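Local coordinates for protein nucleoporin NUP170 (Chaetomium thermophilum, PDB 5HAX) that probably serves as a scaffold component of the nuclear pore complex, combining an N-terminal beta-propeller-like region with a C-terminal helical region, at residues Leu602-Val607 and Thr716-Phe721; Thr627-Val632 and Ser681-Ile686; Ala590-Leu595 and His673-Leu678. All coordinates share one frame; numbering follows the deposited sequence.

All three contacts fall within the helical C-terminal region, on one side of the chain's centre. Along the sequence the segments come in the order 590-595, 602-607, 627-632, 673-678, 681-686 and 716-721, so both segments of contact 2 fall between those of contact 1, while contact 3 interleaves with both. Centre to centre, contact 2 lies about 12 Å from contact 1 and about 13 Å from contact 3; contacts 1 and 3 are about 17 Å apart. Helix 663-694 is the shared element of contacts 2 and 3, and S681 on it probably hydrogen bonds to F721 O of contact 1. With L602 on I628 and I682 on L595, segments distant in sequence pack together.

Contact 1: residues Leu602-Val607 and Thr716-Phe721; sequences LWKAKV and TYEQLF
The loop 602-607 turns through a type I beta turn from L602 to A605 and then runs beside the start of helix 717-722, with a single beta bridge pairing K606 and T716. Two first-turn amides of the helix find acceptors in this loop. E718 N reaches a lone pair of W603 O at 2.9 Å, in the carbonyl plane, and Y717 N meets A605 O at 3.1 Å, almost in line with the C=O bond. T716 is the N-cap: its OG1 accepts from Q719 N, while Q719 OE1 takes the T716 amide from above the carbonyl plane, completing a capping box.

The Y717 ring is sandwiched, with L602 CG centred over one face, 4.0 Å from the ring centroid, and V607 CG2 over the opposite face. A water joins its OH to V607 O. W603, its CG anti to the backbone N (chi1 -162°), offers a face to E718 CB, which lies 3.7 Å from the centroid of the five-membered ring. The extended E718 chain then carries OE2 to K604 NZ, a 2.9 Å salt bridge on the syn lone pair. F721 turns its ring edge to W603.

N14 of helix 5-20 binds both W603 NE1 and E718 OE1, tying in that helix. L625 of helix 622-640 touches L602 and Y717, and V689 of helix 663-694 packs on Y717 and V607.

Contact 2: residues Thr627-Val632 and Ser681-Ile686; sequences TIQENV and SISEGI
Q629 sends CG anti to its backbone N (chi1 177°) and stays extended beyond it, so the side chain reaches across toward helix 663-694 and its amide end comes beside S683. I686 holds CG1 anti to its carbonyl carbon (chi1 -70°), which leaves CG2 to meet the base of Q629 and CD1 to reach on to I628. Q629 and I686 lie alongside each other, pointing oppositely, with Q629 CB 4.0 Å from I686 CG2. I628 instead lies across I686, and I628 CG2 touches I686 CD1 at 4.0 Å. One turn on along helix 622-640 and one turn back along helix 663-694, V632 and I682 meet branch to branch and again nearly perpendicular, their CG2 atoms 4.1 Å apart.

These segments belong to helices 622-640 and 663-694, an antiparallel pair whose local axes make an angle of 154° and approach to 9.7 Å. The closest backbone pair is Q629 and S683, with CA atoms 5.8 Å apart. An alanine in place of Q629 would keep CB against I686 but would probably lose the cover that the longer chain gives to I686 CG2 and S683. The S683 hydroxyl hydrogen bonds to E633 OE1 of helix 622-640, so a polar link lies beside the aliphatic strip.

The same residues continue into the surrounding packing: I628 and I686 both touch L602 in the loop after helix 586-599, and I682 packs against L595 of that helix.

Contact 3: residues Ala590-Leu595 and His673-Leu678; sequences ALALYL and HALQKL
Two helices running in nearly the same direction, 586-599 and 663-694, meet here through leucine and alanine side chains in the helical C-terminal region. L675 is the main intruder. With its CG anti to the carbonyl carbon (chi1 -71°), L675 CD1 lies 3.8 Å from L591 CD2 on the opposing helix. L591 has the other common torsion, CG anti to the backbone N (chi1 177°), and the two leucines lie alongside, pointing oppositely. The same L675 CD1 methyl also approaches A592, standing 4.2 Å from A592 CB and 4.1 Å from A592 N, so the small alanine lets a branched side chain come close to the backbone.

The local axes are 10.9 Å apart at their closest and only 19° from parallel. At this spacing the backbones stay apart, the nearest CA atoms, those of A592 and L675, being 7.2 Å from each other, and side chains bridge the gap. Helix 622-640, which comes between the two in sequence and runs antiparallel to helix 663-694, borders both: L635 packs on L591, and L639 touches Q676. A second, looser meeting joins L595 CD2 to L678 CD2 at 4.4 Å.

The side chains that meet are all apolar, and all five residues are buried. Helix 5-20 borders them, with V12 against A592 and both A9 and V13 against L678, while L530 of helix 522-533 reaches L591.

Contact 1: residues Leu602-Val607 and Thr716-Phe721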
ATOM      1  N   LEU A 602      15.732  -1.154 -11.006  1.00 53.68           N
ATOM      2  CA  LEU A 602      16.824  -0.629 -11.822  1.00 52.06           C
ATOM      3  C   LEU A 602      16.849  -1.213 -13.227  1.00 45.04           C
ATOM      4  O   LEU A 602      16.933  -0.469 -14.208  1.00 47.92           O
ATOM      5  CB  LEU A 602      18.165  -0.925 -11.140  1.00 51.00           C
ATOM      6  CG  LEU A 602      18.907   0.226 -10.468  1.00 59.45           C
ATOM      7  CD1 LEU A 602      17.996   0.981  -9.521  1.00 64.43           C
ATOM      8  CD2 LEU A 602      20.121  -0.319  -9.728  1.00 56.43           C
ATOM      9  N   TRP A 603      16.758  -2.541 -13.323  1.00 48.29           N
ATOM     10  CA  TRP A 603      17.099  -3.298 -14.522  1.00 50.70           C
ATOM     11  C   TRP A 603      16.638  -2.640 -15.820  1.00 53.32           C
ATOM     12  O   TRP A 603      17.459  -2.258 -16.662  1.00 53.49           O
ATOM     13  CB  TRP A 603      16.504  -4.703 -14.387  1.00 44.25           C
ATOM     14  CG  TRP A 603      17.098  -5.716 -15.304  1.00 48.39           C
ATOM     15  CD1 TRP A 603      16.516  -6.257 -16.410  1.00 51.96           C
ATOM     16  CD2 TRP A 603      18.391  -6.322 -15.191  1.00 47.18           C
ATOM     17  NE1 TRP A 603      17.365  -7.166 -16.994  1.00 53.75           N
ATOM     18  CE2 TRP A 603      18.523  -7.222 -16.265  1.00 49.84           C
ATOM     19  CE3 TRP A 603      19.447  -6.192 -14.285  1.00 50.24           C
ATOM     20  CZ2 TRP A 603      19.670  -7.988 -16.460  1.00 51.16           C
ATOM     21  CZ3 TRP A 603      20.587  -6.953 -14.481  1.00 48.27           C
ATOM     22  CH2 TRP A 603      20.688  -7.839 -15.560  1.00 54.82           C
ATOM     23  N   LYS A 604      15.327  -2.501 -16.001  1.00 51.03           N
ATOM     24  CA  LYS A 604      14.773  -1.995 -17.251  1.00 52.76           C
ATOM     25  C   LYS A 604      14.672  -0.476 -17.291  1.00 47.42           C
ATOM     26  O   LYS A 604      14.225   0.072 -18.304  1.00 62.28           O
ATOM     27  CB  LYS A 604      13.390  -2.609 -17.497  1.00 52.79           C
ATOM     28  CG  LYS A 604      13.413  -4.111 -17.739  1.00 54.97           C
ATOM     29  CD  LYS A 604      14.072  -4.457 -19.067  1.00 52.77           C
ATOM     30  CE  LYS A 604      14.074  -5.956 -19.312  1.00 53.11           C
ATOM     31  NZ  LYS A 604      14.633  -6.299 -20.645  1.00 59.48           N
ATOM     32  N   ALA A 605      15.080   0.214 -16.231  1.00 49.52           N
ATOM     33  CA  ALA A 605      14.988   1.664 -16.190  1.00 49.73           C
ATOM     34  C   ALA A 605      16.135   2.307 -16.960  1.00 62.20           C
ATOM     35  O   ALA A 605      17.250   1.780 -17.018  1.00 55.95           O
ATOM     36  CB  ALA A 605      15.003   2.160 -14.745  1.00 55.20           C
ATOM     37  N   LYS A 606      15.847   3.461 -17.560  1.00 61.05           N
ATOM     38  CA  LYS A 606      16.892   4.282 -18.153  1.00 66.97           C
ATOM     39  C   LYS A 606      17.801   4.828 -17.059  1.00 65.33           C
ATOM     40  O   LYS A 606      17.359   5.132 -15.950  1.00 64.03           O
ATOM     41  CB  LYS A 606      16.285   5.441 -18.945  1.00 65.83           C
ATOM     42  CG  LYS A 606      15.307   5.032 -20.035  1.00 65.10           C
ATOM     43  CD  LYS A 606      15.990   4.256 -21.147  1.00 70.62           C
ATOM     44  CE  LYS A 606      15.043   4.021 -22.313  1.00 69.47           C
ATOM     45  NZ  LYS A 606      15.642   3.143 -23.354  1.00 84.03           N
ATOM     46  N   VAL A 607      19.089   4.956 -17.380  1.00 61.34           N
ATOM     47  CA  VAL A 607      20.040   5.451 -16.390  1.00 62.76           C
ATOM     48  C   VAL A 607      19.815   6.936 -16.124  1.00 66.84           C
ATOM     49  O   VAL A 607      19.898   7.391 -14.976  1.00 62.31           O
ATOM     50  CB  VAL A 607      21.485   5.176 -16.845  1.00 65.94           C
ATOM     51  CG1 VAL A 607      22.476   5.710 -15.817  1.00 61.47           C
ATOM     52  CG2 VAL A 607      21.701   3.686 -17.066  1.00 60.51           C
ATOM     53  N   THR A 716      19.908   1.647 -20.648  1.00 60.47           N
ATOM     54  CA  THR A 716      19.285   1.053 -19.475  1.00 61.26           C
ATOM     55  C   THR A 716      20.354   0.494 -18.542  1.00 60.57           C
ATOM     56  O   THR A 716      21.518   0.329 -18.913  1.00 56.82           O
ATOM     57  CB  THR A 716      18.309  -0.057 -19.876  1.00 55.00           C
ATOM     58  OG1 THR A 716      19.037  -1.170 -20.408  1.00 57.30           O
ATOM     59  CG2 THR A 716      17.314   0.443 -20.914  1.00 63.80           C
ATOM     60  N   TYR A 717      19.940   0.200 -17.307  1.00 60.55           N
ATOM     61  CA  TYR A 717      20.854  -0.428 -16.361  1.00 54.00           C
ATOM     62  C   TYR A 717      21.207  -1.845 -16.796  1.00 53.26           C
ATOM     63  O   TYR A 717      22.344  -2.292 -16.606  1.00 54.59           O
ATOM     64  CB  TYR A 717      20.246  -0.432 -14.960  1.00 51.62           C
ATOM     65  CG  TYR A 717      20.504   0.843 -14.189  1.00 59.59           C
ATOM     66  CD1 TYR A 717      21.702   1.034 -13.513  1.00 52.39           C
ATOM     67  CD2 TYR A 717      19.553   1.854 -14.137  1.00 57.21           C
ATOM     68  CE1 TYR A 717      21.947   2.196 -12.805  1.00 56.49           C
ATOM     69  CE2 TYR A 717      19.788   3.019 -13.431  1.00 56.56           C
ATOM     70  CZ  TYR A 717      20.987   3.185 -12.768  1.00 53.61           C
ATOM     71  OH  TYR A 717      21.228   4.342 -12.063  1.00 55.74           O
ATOM     72  N   GLU A 718      20.246  -2.563 -17.383  1.00 46.82           N
ATOM     73  CA  GLU A 718      20.534  -3.889 -17.921  1.00 50.88           C
ATOM     74  C   GLU A 718      21.681  -3.833 -18.923  1.00 55.04           C
ATOM     75  O   GLU A 718      22.613  -4.644 -18.867  1.00 52.44           O
ATOM     76  CB  GLU A 718      19.284  -4.473 -18.580  1.00 49.36           C
ATOM     77  CG  GLU A 718      19.529  -5.796 -19.297  1.00 47.63           C
ATOM     78  CD  GLU A 718      18.304  -6.313 -20.025  1.00 52.42           C
ATOM     79  OE1 GLU A 718      18.292  -7.510 -20.380  1.00 56.30           O
ATOM     80  OE2 GLU A 718      17.366  -5.523 -20.256  1.00 56.50           O
ATOM     81  N   GLN A 719      21.620  -2.883 -19.858  1.00 56.32           N
ATOM     82  CA  GLN A 719      22.664  -2.768 -20.872  1.00 59.16           C
ATOM     83  C   GLN A 719      24.001  -2.410 -20.239  1.00 51.52           C
ATOM     84  O   GLN A 719      25.045  -2.955 -20.619  1.00 58.35           O
ATOM     85  CB  GLN A 719      22.256  -1.723 -21.909  1.00 55.66           C
ATOM     86  CG  GLN A 719      20.999  -2.097 -22.688  1.00 58.86           C
ATOM     87  CD  GLN A 719      20.275  -0.896 -23.272  1.00 64.90           C
ATOM     88  OE1 GLN A 719      20.591   0.252 -22.963  1.00 65.07           O
ATOM     89  NE2 GLN A 719      19.290  -1.161 -24.123  1.00 69.23           N
ATOM     90  N   LEU A 720      23.987  -1.493 -19.269  1.00 52.48           N
ATOM     91  CA  LEU A 720      25.203  -1.142 -18.545  1.00 56.26           C
ATOM     92  C   LEU A 720      25.811  -2.358 -17.856  1.00 56.79           C
ATOM     93  O   LEU A 720      27.036  -2.513 -17.821  1.00 58.16           O
ATOM     94  CB  LEU A 720      24.888  -0.051 -17.522  1.00 55.48           C
ATOM     95  CG  LEU A 720      26.013   0.385 -16.583  1.00 49.47           C
ATOM     96  CD1 LEU A 720      27.115   1.076 -17.363  1.00 59.90           C
ATOM     97  CD2 LEU A 720      25.464   1.296 -15.494  1.00 53.14           C
ATOM     98  N   PHE A 721      24.967  -3.234 -17.307  1.00 55.01           N
ATOM     99  CA  PHE A 721      25.452  -4.345 -16.494  1.00 54.81           C
ATOM    100  C   PHE A 721      25.922  -5.527 -17.329  1.00 49.03           C
ATOM    101  O   PHE A 721      26.861  -6.221 -16.924  1.00 57.10           O
ATOM    102  CB  PHE A 721      24.351  -4.829 -15.542  1.00 55.38           C
ATOM    103  CG  PHE A 721      23.949  -3.829 -14.490  1.00 51.85           C
ATOM    104  CD1 PHE A 721      24.836  -2.865 -14.034  1.00 53.11           C
ATOM    105  CD2 PHE A 721      22.676  -3.866 -13.945  1.00 53.81           C
ATOM    106  CE1 PHE A 721      24.456  -1.959 -13.062  1.00 53.02           C
ATOM    107  CE2 PHE A 721      22.295  -2.960 -12.975  1.00 54.42           C
ATOM    108  CZ  PHE A 721      23.185  -2.007 -12.533  1.00 51.78           C
TER
HETATM  109  O   HOH W   1      19.650   6.445 -12.647  1.00 58.94           O

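Contact 2: residues Thr627-Val632 and Ser681-Ile686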
ATOM      1  N   THR A 627      21.669   1.983  -1.364  1.00 59.72           N
ATOM      2  CA  THR A 627      21.115   0.843  -0.639  1.00 61.81           C
ATOM      3  C   THR A 627      21.122  -0.414  -1.499  1.00 50.73           C
ATOM      4  O   THR A 627      21.442  -1.506  -1.014  1.00 55.56           O
ATOM      5  CB  THR A 627      19.695   1.154  -0.165  1.00 66.25           C
ATOM      6  OG1 THR A 627      18.855   1.409  -1.297  1.00 72.79           O
ATOM      7  CG2 THR A 627      19.688   2.368   0.754  1.00 56.29           C
ATOM      8  N   ILE A 628      20.767  -0.282  -2.779  1.00 46.67           N
ATOM      9  CA  ILE A 628      20.802  -1.431  -3.681  1.00 49.01           C
ATOM     10  C   ILE A 628      22.212  -2.003  -3.742  1.00 54.65           C
ATOM     11  O   ILE A 628      22.415  -3.218  -3.629  1.00 44.61           O
ATOM     12  CB  ILE A 628      20.294  -1.030  -5.079  1.00 53.96           C
ATOM     13  CG1 ILE A 628      18.807  -0.675  -5.019  1.00 51.66           C
ATOM     14  CG2 ILE A 628      20.523  -2.161  -6.082  1.00 49.46           C
ATOM     15  CD1 ILE A 628      18.275  -0.056  -6.291  1.00 47.50           C
ATOM     16  N   GLN A 629      23.209  -1.130  -3.913  1.00 50.25           N
ATOM     17  CA  GLN A 629      24.594  -1.584  -3.980  1.00 48.56           C
ATOM     18  C   GLN A 629      25.013  -2.274  -2.688  1.00 48.93           C
ATOM     19  O   GLN A 629      25.670  -3.322  -2.719  1.00 49.33           O
ATOM     20  CB  GLN A 629      25.518  -0.404  -4.273  1.00 54.10           C
ATOM     21  CG  GLN A 629      26.990  -0.773  -4.290  1.00 58.61           C
ATOM     22  CD  GLN A 629      27.870   0.370  -4.746  1.00 50.54           C
ATOM     23  OE1 GLN A 629      28.749   0.192  -5.589  1.00 66.16           O
ATOM     24  NE2 GLN A 629      27.644   1.551  -4.186  1.00 57.09           N
ATOM     25  N   GLU A 630      24.653  -1.695  -1.541  1.00 47.27           N
ATOM     26  CA  GLU A 630      24.977  -2.322  -0.265  1.00 60.63           C
ATOM     27  C   GLU A 630      24.365  -3.712  -0.168  1.00 55.18           C
ATOM     28  O   GLU A 630      25.024  -4.661   0.276  1.00 52.17           O
ATOM     29  CB  GLU A 630      24.492  -1.445   0.888  1.00 53.61           C
ATOM     30  CG  GLU A 630      25.264  -0.145   1.049  1.00 69.06           C
ATOM     31  CD  GLU A 630      24.701   0.731   2.153  1.00 79.37           C
ATOM     32  OE1 GLU A 630      23.707   0.323   2.791  1.00 78.92           O
ATOM     33  OE2 GLU A 630      25.252   1.829   2.381  1.00 88.07           O
ATOM     34  N   ASN A 631      23.103  -3.855  -0.585  1.00 53.73           N
ATOM     35  CA  ASN A 631      22.452  -5.160  -0.546  1.00 52.09           C
ATOM     36  C   ASN A 631      23.165  -6.159  -1.448  1.00 43.35           C
ATOM     37  O   ASN A 631      23.391  -7.309  -1.053  1.00 43.46           O
ATOM     38  CB  ASN A 631      20.983  -5.029  -0.951  1.00 51.65           C
ATOM     39  CG  ASN A 631      20.139  -4.354   0.114  1.00 56.79           C
ATOM     40  OD1 ASN A 631      20.504  -4.322   1.289  1.00 52.26           O
ATOM     41  ND2 ASN A 631      18.994  -3.817  -0.293  1.00 48.32           N
ATOM     42  N   VAL A 632      23.520  -5.743  -2.667  1.00 43.54           N
ATOM     43  CA  VAL A 632      24.242  -6.633  -3.574  1.00 51.63           C
ATOM     44  C   VAL A 632      25.581  -7.033  -2.968  1.00 49.21           C
ATOM     45  O   VAL A 632      25.991  -8.197  -3.044  1.00 42.63           O
ATOM     46  CB  VAL A 632      24.426  -5.958  -4.948  1.00 50.40           C
ATOM     47  CG1 VAL A 632      25.354  -6.781  -5.840  1.00 51.27           C
ATOM     48  CG2 VAL A 632      23.078  -5.754  -5.629  1.00 47.39           C
ATOM     49  N   SER A 681      29.501  -6.975 -11.560  1.00 47.73           N
ATOM     50  CA  SER A 681      29.214  -6.034 -12.638  1.00 48.06           C
ATOM     51  C   SER A 681      28.135  -5.038 -12.227  1.00 55.49           C
ATOM     52  O   SER A 681      28.202  -3.857 -12.589  1.00 51.27           O
ATOM     53  CB  SER A 681      28.793  -6.795 -13.895  1.00 50.06           C
ATOM     54  OG  SER A 681      28.506  -5.902 -14.956  1.00 53.79           O
ATOM     55  N   ILE A 682      27.131  -5.496 -11.474  1.00 53.58           N
ATOM     56  CA  ILE A 682      26.096  -4.589 -10.977  1.00 49.06           C
ATOM     57  C   ILE A 682      26.713  -3.540 -10.062  1.00 48.81           C
ATOM     58  O   ILE A 682      26.415  -2.344 -10.167  1.00 51.04           O
ATOM     59  CB  ILE A 682      24.988  -5.382 -10.256  1.00 51.50           C
ATOM     60  CG1 ILE A 682      24.119  -6.131 -11.271  1.00 49.46           C
ATOM     61  CG2 ILE A 682      24.104  -4.452  -9.424  1.00 49.30           C
ATOM     62  CD1 ILE A 682      23.296  -7.247 -10.656  1.00 52.66           C
ATOM     63  N   SER A 683      27.580  -3.973  -9.144  1.00 49.07           N
ATOM     64  CA  SER A 683      28.204  -3.036  -8.216  1.00 55.74           C
ATOM     65  C   SER A 683      29.103  -2.051  -8.952  1.00 51.89           C
ATOM     66  O   SER A 683      29.087  -0.849  -8.663  1.00 53.02           O
ATOM     67  CB  SER A 683      28.994  -3.801  -7.155  1.00 58.37           C
ATOM     68  OG  SER A 683      29.507  -2.917  -6.175  1.00 57.93           O
ATOM     69  N   GLU A 684      29.897  -2.543  -9.907  1.00 57.38           N
ATOM     70  CA  GLU A 684      30.708  -1.648 -10.728  1.00 60.26           C
ATOM     71  C   GLU A 684      29.832  -0.668 -11.498  1.00 60.16           C
ATOM     72  O   GLU A 684      30.135   0.529 -11.561  1.00 51.99           O
ATOM     73  CB  GLU A 684      31.571  -2.456 -11.697  1.00 54.65           C
ATOM     74  CG  GLU A 684      32.684  -3.252 -11.036  1.00 60.58           C
ATOM     75  CD  GLU A 684      33.465  -4.092 -12.024  1.00 64.84           C
ATOM     76  OE1 GLU A 684      33.277  -3.906 -13.245  1.00 63.59           O
ATOM     77  OE2 GLU A 684      34.267  -4.940 -11.582  1.00 68.33           O
ATOM     78  N   GLY A 685      28.744  -1.161 -12.091  1.00 57.41           N
ATOM     79  CA  GLY A 685      27.855  -0.282 -12.834  1.00 52.53           C
ATOM     80  C   GLY A 685      27.255   0.809 -11.968  1.00 57.53           C
ATOM     81  O   GLY A 685      27.176   1.969 -12.380  1.00 57.55           O
ATOM     82  N   ILE A 686      26.827   0.457 -10.755  1.00 53.51           N
ATOM     83  CA  ILE A 686      26.248   1.454  -9.860  1.00 56.32           C
ATOM     84  C   ILE A 686      27.303   2.471  -9.444  1.00 58.27           C
ATOM     85  O   ILE A 686      27.042   3.680  -9.421  1.00 62.50           O
ATOM     86  CB  ILE A 686      25.603   0.767  -8.641  1.00 47.55           C
ATOM     87  CG1 ILE A 686      24.339   0.016  -9.071  1.00 49.79           C
ATOM     88  CG2 ILE A 686      25.251   1.796  -7.569  1.00 57.05           C
ATOM     89  CD1 ILE A 686      23.771  -0.899  -8.006  1.00 50.96           C
TER

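Contact 3: residues Ala590-Leu595 and His673-Leu678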
ATOM      1  N   ALA A 590      16.947 -19.663  -5.942  1.00 49.11           N
ATOM      2  CA  ALA A 590      16.783 -18.743  -4.822  1.00 46.50           C
ATOM      3  C   ALA A 590      17.752 -17.572  -4.922  1.00 53.80           C
ATOM      4  O   ALA A 590      17.376 -16.422  -4.668  1.00 46.60           O
ATOM      5  CB  ALA A 590      16.983 -19.489  -3.503  1.00 48.41           C
ATOM      6  N   LEU A 591      19.008 -17.846  -5.284  1.00 49.60           N
ATOM      7  CA  LEU A 591      19.979 -16.769  -5.442  1.00 45.29           C
ATOM      8  C   LEU A 591      19.582 -15.840  -6.581  1.00 42.11           C
ATOM      9  O   LEU A 591      19.690 -14.614  -6.459  1.00 42.74           O
ATOM     10  CB  LEU A 591      21.371 -17.349  -5.686  1.00 46.13           C
ATOM     11  CG  LEU A 591      22.489 -16.336  -5.947  1.00 53.30           C
ATOM     12  CD1 LEU A 591      22.678 -15.423  -4.743  1.00 52.39           C
ATOM     13  CD2 LEU A 591      23.784 -17.054  -6.295  1.00 55.76           C
ATOM     14  N   ALA A 592      19.119 -16.409  -7.695  1.00 41.76           N
ATOM     15  CA  ALA A 592      18.657 -15.594  -8.813  1.00 44.83           C
ATOM     16  C   ALA A 592      17.418 -14.793  -8.435  1.00 49.13           C
ATOM     17  O   ALA A 592      17.283 -13.627  -8.824  1.00 41.59           O
ATOM     18  CB  ALA A 592      18.368 -16.485 -10.019  1.00 44.65           C
ATOM     19  N   LEU A 593      16.502 -15.401  -7.679  1.00 45.37           N
ATOM     20  CA  LEU A 593      15.285 -14.702  -7.280  1.00 45.18           C
ATOM     21  C   LEU A 593      15.610 -13.530  -6.364  1.00 44.50           C
ATOM     22  O   LEU A 593      15.138 -12.408  -6.582  1.00 42.23           O
ATOM     23  CB  LEU A 593      14.327 -15.679  -6.596  1.00 45.65           C
ATOM     24  CG  LEU A 593      12.928 -15.163  -6.253  1.00 47.95           C
ATOM     25  CD1 LEU A 593      12.194 -14.692  -7.501  1.00 38.98           C
ATOM     26  CD2 LEU A 593      12.134 -16.249  -5.539  1.00 46.99           C
ATOM     27  N   TYR A 594      16.430 -13.772  -5.339  1.00 43.25           N
ATOM     28  CA  TYR A 594      16.818 -12.706  -4.423  1.00 40.25           C
ATOM     29  C   TYR A 594      17.525 -11.576  -5.161  1.00 45.55           C
ATOM     30  O   TYR A 594      17.174 -10.401  -5.004  1.00 44.35           O
ATOM     31  CB  TYR A 594      17.710 -13.274  -3.318  1.00 39.61           C
ATOM     32  CG  TYR A 594      18.124 -12.259  -2.280  1.00 46.31           C
ATOM     33  CD1 TYR A 594      17.186 -11.431  -1.681  1.00 46.98           C
ATOM     34  CD2 TYR A 594      19.451 -12.137  -1.888  1.00 50.09           C
ATOM     35  CE1 TYR A 594      17.557 -10.501  -0.728  1.00 48.26           C
ATOM     36  CE2 TYR A 594      19.832 -11.210  -0.934  1.00 46.40           C
ATOM     37  CZ  TYR A 594      18.881 -10.396  -0.356  1.00 48.03           C
ATOM     38  OH  TYR A 594      19.250  -9.471   0.593  1.00 42.77           O
ATOM     39  N   LEU A 595      18.530 -11.914  -5.975  1.00 47.57           N
ATOM     40  CA  LEU A 595      19.285 -10.890  -6.692  1.00 44.63           C
ATOM     41  C   LEU A 595      18.382 -10.068  -7.604  1.00 43.55           C
ATOM     42  O   LEU A 595      18.496  -8.837  -7.656  1.00 44.15           O
ATOM     43  CB  LEU A 595      20.408 -11.535  -7.504  1.00 50.86           C
ATOM     44  CG  LEU A 595      21.199 -10.586  -8.412  1.00 48.77           C
ATOM     45  CD1 LEU A 595      21.849  -9.480  -7.596  1.00 48.99           C
ATOM     46  CD2 LEU A 595      22.239 -11.356  -9.212  1.00 46.00           C
ATOM     47  N   HIS A 673      28.470 -19.261 -11.061  1.00 63.41           N
ATOM     48  CA  HIS A 673      29.566 -18.365 -11.414  1.00 54.62           C
ATOM     49  C   HIS A 673      29.064 -17.166 -12.204  1.00 49.20           C
ATOM     50  O   HIS A 673      29.487 -16.030 -11.958  1.00 54.30           O
ATOM     51  CB  HIS A 673      30.623 -19.119 -12.220  1.00 65.57           C
ATOM     52  CG  HIS A 673      31.573 -18.219 -12.945  1.00 65.19           C
ATOM     53  ND1 HIS A 673      32.675 -17.655 -12.339  1.00 67.31           N
ATOM     54  CD2 HIS A 673      31.578 -17.773 -14.224  1.00 66.79           C
ATOM     55  CE1 HIS A 673      33.320 -16.905 -13.214  1.00 69.25           C
ATOM     56  NE2 HIS A 673      32.676 -16.960 -14.366  1.00 67.14           N
ATOM     57  N   ALA A 674      28.168 -17.399 -13.165  1.00 53.05           N
ATOM     58  CA  ALA A 674      27.647 -16.304 -13.974  1.00 58.63           C
ATOM     59  C   ALA A 674      26.894 -15.293 -13.119  1.00 54.53           C
ATOM     60  O   ALA A 674      27.015 -14.080 -13.327  1.00 53.66           O
ATOM     61  CB  ALA A 674      26.743 -16.855 -15.076  1.00 58.92           C
ATOM     62  N   LEU A 675      26.113 -15.773 -12.147  1.00 49.96           N
ATOM     63  CA  LEU A 675      25.387 -14.862 -11.267  1.00 46.71           C
ATOM     64  C   LEU A 675      26.344 -13.994 -10.462  1.00 49.80           C
ATOM     65  O   LEU A 675      26.117 -12.789 -10.302  1.00 47.48           O
ATOM     66  CB  LEU A 675      24.472 -15.649 -10.328  1.00 50.46           C
ATOM     67  CG  LEU A 675      23.234 -16.304 -10.944  1.00 46.90           C
ATOM     68  CD1 LEU A 675      22.491 -17.108  -9.888  1.00 50.64           C
ATOM     69  CD2 LEU A 675      22.314 -15.259 -11.564  1.00 50.61           C
ATOM     70  N   GLN A 676      27.423 -14.587  -9.946  1.00 58.28           N
ATOM     71  CA  GLN A 676      28.385 -13.818  -9.164  1.00 54.46           C
ATOM     72  C   GLN A 676      29.112 -12.792 -10.023  1.00 51.73           C
ATOM     73  O   GLN A 676      29.438 -11.701  -9.539  1.00 51.42           O
ATOM     74  CB  GLN A 676      29.379 -14.763  -8.490  1.00 52.27           C
ATOM     75  CG  GLN A 676      28.761 -15.597  -7.379  1.00 63.47           C
ATOM     76  CD  GLN A 676      29.757 -16.529  -6.719  1.00 77.51           C
ATOM     77  OE1 GLN A 676      30.327 -16.207  -5.676  1.00 75.03           O
ATOM     78  NE2 GLN A 676      29.966 -17.694  -7.320  1.00 66.66           N
ATOM     79  N   LYS A 677      29.373 -13.114 -11.292  1.00 54.01           N
ATOM     80  CA  LYS A 677      29.965 -12.131 -12.192  1.00 54.03           C
ATOM     81  C   LYS A 677      28.993 -10.999 -12.495  1.00 57.40           C
ATOM     82  O   LYS A 677      29.418  -9.856 -12.702  1.00 50.70           O
ATOM     83  CB  LYS A 677      30.415 -12.805 -13.487  1.00 55.68           C
ATOM     84  CG  LYS A 677      31.786 -13.457 -13.400  1.00 63.01           C
ATOM     85  CD  LYS A 677      32.889 -12.410 -13.340  1.00 69.66           C
ATOM     86  CE  LYS A 677      34.255 -13.042 -13.142  1.00 80.73           C
ATOM     87  NZ  LYS A 677      35.318 -12.011 -12.995  1.00 92.54           N
ATOM     88  N   LEU A 678      27.692 -11.292 -12.531  1.00 54.56           N
ATOM     89  CA  LEU A 678      26.710 -10.232 -12.718  1.00 48.83           C
ATOM     90  C   LEU A 678      26.637  -9.336 -11.488  1.00 45.09           C
ATOM     91  O   LEU A 678      26.465  -8.119 -11.610  1.00 49.75           O
ATOM     92  CB  LEU A 678      25.341 -10.839 -13.029  1.00 54.71           C
ATOM     93  CG  LEU A 678      24.194  -9.854 -13.265  1.00 55.43           C
ATOM     94  CD1 LEU A 678      24.502  -8.922 -14.427  1.00 48.52           C
ATOM     95  CD2 LEU A 678      22.897 -10.610 -13.512  1.00 50.55           C
TER